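Local coordinates for protein putative mandelate racemase (Bordetella bronchiseptica, PDB 3OZY) that is of unknown function but, as a magnesium-binding enolase superfamily member crystallised with m-xylarate, probably acts on acid-sugar substrates, at residues 32-37 against 56-61. Residues are numbered along the deposited sequence; the frame is centred on the assembly and turned at random.
Sequences NRQMIL and YDLAVL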
loop_
_atom_site.group_PDB
_atom_site.type_symbol
_atom_site.label_atom_id
_atom_site.label_comp_id
_atom_site.label_asym_id
_atom_site.label_seq_id
_atom_site.Cartn_x
_atom_site.Cartn_y
_atom_site.Cartn_z
ATOM N N ASN A 32 -1.145 22.962 5.242
ATOM C CA ASN A 32 -0.500 22.989 6.552
ATOM C C ASN A 32 0.594 21.947 6.553
ATOM O O ASN A 32 0.375 20.850 6.045
ATOM C CB ASN A 32 -1.495 22.683 7.679
ATOM C CG ASN A 32 -2.574 23.734 7.800
ATOM O OD1 ASN A 32 -2.372 24.780 8.436
ATOM N ND2 ASN A 32 -3.727 23.473 7.191
ATOM N N ARG A 33 1.769 22.277 7.082
ATOM C CA ARG A 33 2.831 21.286 7.198
ATOM C C ARG A 33 2.618 20.478 8.473
ATOM O O ARG A 33 2.608 21.016 9.585
ATOM C CB ARG A 33 4.219 21.939 7.153
ATOM C CG ARG A 33 4.514 22.718 5.848
ATOM C CD ARG A 33 4.245 21.891 4.565
ATOM N NE ARG A 33 5.103 20.708 4.479
ATOM C CZ ARG A 33 6.328 20.698 3.966
ATOM N NH1 ARG A 33 6.868 21.797 3.453
ATOM N NH2 ARG A 33 7.018 19.568 3.955
ATOM N N GLN A 34 2.419 19.178 8.298
ATOM C CA GLN A 34 2.035 18.309 9.398
ATOM C C GLN A 34 3.009 17.153 9.552
ATOM O O GLN A 34 3.807 16.862 8.654
ATOM C CB GLN A 34 0.629 17.754 9.155
ATOM C CG GLN A 34 -0.413 18.850 8.934
ATOM C CD GLN A 34 -1.843 18.337 8.900
ATOM O OE1 GLN A 34 -2.116 17.194 8.519
ATOM N NE2 GLN A 34 -2.774 19.194 9.292
ATOM N N MET A 35 2.919 16.484 10.696
ATOM C CA MET A 35 3.691 15.272 10.932
ATOM C C MET A 35 3.128 14.534 12.124
ATOM O O MET A 35 2.353 15.083 12.918
ATOM C CB MET A 35 5.157 15.601 11.228
ATOM C CG MET A 35 5.372 16.272 12.586
ATOM S SD MET A 35 7.093 16.686 12.932
ATOM C CE MET A 35 7.783 15.042 13.124
ATOM N N ILE A 36 3.514 13.270 12.225
ATOM C CA ILE A 36 3.456 12.543 13.480
ATOM C C ILE A 36 4.854 12.513 14.074
ATOM O O ILE A 36 5.813 12.134 13.402
ATOM C CB ILE A 36 3.023 11.080 13.260
ATOM C CG1 ILE A 36 1.546 10.996 12.889
ATOM C CG2 ILE A 36 3.323 10.240 14.504
ATOM C CD1 ILE A 36 0.593 11.328 14.032
ATOM N N LEU A 37 4.971 12.916 15.336
ATOM C CA LEU A 37 6.189 12.711 16.098
ATOM C C LEU A 37 6.026 11.417 16.880
ATOM O O LEU A 37 5.216 11.345 17.808
ATOM C CB LEU A 37 6.444 13.891 17.050
ATOM C CG LEU A 37 7.659 13.743 17.965
ATOM C CD1 LEU A 37 8.936 13.673 17.163
ATOM C CD2 LEU A 37 7.729 14.896 18.971
ATOM N N TYR A 56 0.313 12.145 4.892
ATOM C CA TYR A 56 -0.564 11.003 5.125
ATOM C C TYR A 56 -1.485 11.454 6.250
ATOM O O TYR A 56 -1.029 12.121 7.191
ATOM C CB TYR A 56 0.208 9.790 5.648
ATOM C CG TYR A 56 1.362 9.271 4.819
ATOM C CD1 TYR A 56 1.143 8.548 3.654
ATOM C CD2 TYR A 56 2.666 9.427 5.257
ATOM C CE1 TYR A 56 2.205 8.034 2.914
ATOM C CE2 TYR A 56 3.728 8.925 4.534
ATOM C CZ TYR A 56 3.492 8.216 3.367
ATOM O OH TYR A 56 4.559 7.703 2.646
ATOM N N ASP A 57 -2.756 11.066 6.188
ATOM C CA ASP A 57 -3.707 11.467 7.225
ATOM C C ASP A 57 -3.173 11.173 8.626
ATOM O O ASP A 57 -2.735 10.058 8.914
ATOM C CB ASP A 57 -5.042 10.761 7.035
ATOM C CG ASP A 57 -6.076 11.230 8.027
ATOM O OD1 ASP A 57 -6.697 12.283 7.775
ATOM O OD2 ASP A 57 -6.244 10.562 9.074
ATOM N N LEU A 58 -3.227 12.171 9.505
ATOM C CA LEU A 58 -2.599 12.040 10.814
ATOM C C LEU A 58 -3.315 11.038 11.714
ATOM O O LEU A 58 -2.658 10.362 12.502
ATOM C CB LEU A 58 -2.482 13.392 11.523
ATOM C CG LEU A 58 -1.576 14.430 10.865
ATOM C CD1 LEU A 58 -1.433 15.630 11.803
ATOM C CD2 LEU A 58 -0.203 13.857 10.527
ATOM N N ALA A 59 -4.642 10.949 11.612
ATOM C CA ALA A 59 -5.386 9.978 12.419
ATOM C C ALA A 59 -5.088 8.551 11.957
ATOM O O ALA A 59 -4.922 7.650 12.784
ATOM C CB ALA A 59 -6.874 10.264 12.377
ATOM N N VAL A 60 -5.007 8.342 10.643
ATOM C CA VAL A 60 -4.615 7.031 10.122
ATOM C C VAL A 60 -3.234 6.636 10.650
ATOM O O VAL A 60 -3.051 5.530 11.162
ATOM C CB VAL A 60 -4.625 7.009 8.582
ATOM C CG1 VAL A 60 -3.962 5.742 8.050
ATOM C CG2 VAL A 60 -6.045 7.124 8.063
ATOM N N LEU A 61 -2.265 7.540 10.555
ATOM C CA LEU A 61 -0.931 7.264 11.066
ATOM C C LEU A 61 -0.924 6.976 12.564
ATOM O O LEU A 61 -0.277 6.026 13.022
ATOM C CB LEU A 61 0.003 8.433 10.769
ATOM C CG LEU A 61 0.539 8.566 9.339
ATOM C CD1 LEU A 61 1.257 9.893 9.176
ATOM C CD2 LEU A 61 1.480 7.419 8.982
HETATM O O HOH W 1 -4.046 14.983 8.414
HETATM O O HOH W 2 -1.652 14.749 6.669
#
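This is a buried, water-bridged packing of sheet against helix in the N-terminal domain of the enolase superfamily fold. Strand 32-42, the middle strand of the three-stranded antiparallel sheet, meets the first turn of helix 58-73. Leu58 points at the strand. Leu58 CD2 lies 3.7 Å from Met35 O. The side chains of Leu58 and Gln34 cross obliquely, with Leu58 CD1 3.7 Å from Gln34 OE1. Ile36 and Leu61 pass side by side in opposite directions. Ile36 CG1 lies 3.7 Å from Leu61 CB and 4.1 Å from Leu58 CD2. Ala12 of strand 5-16 also packs on Ile36 and Leu58. The amide of Gln34 supplies the polar link. OE1 accepts from two waters. One, 2.9 Å from Gln34 OE1, accepts in turn from Leu58 N; the other donates to Tyr56 O, 2.8 Å away. NE2 bonds to Glu378 O and Ser14 OG, so both ends of the amide are used. Asp57 is the N-cap: Asp57 OD2 takes Val60 N at 3.0 Å through the anti lone pair. Its OD1 pairs with Arg63 of the second subunit. Direct contact between the segments is thus packing without a direct polar bond, and two waters join Gln34 OE1 to Tyr56 O and Leu58 N.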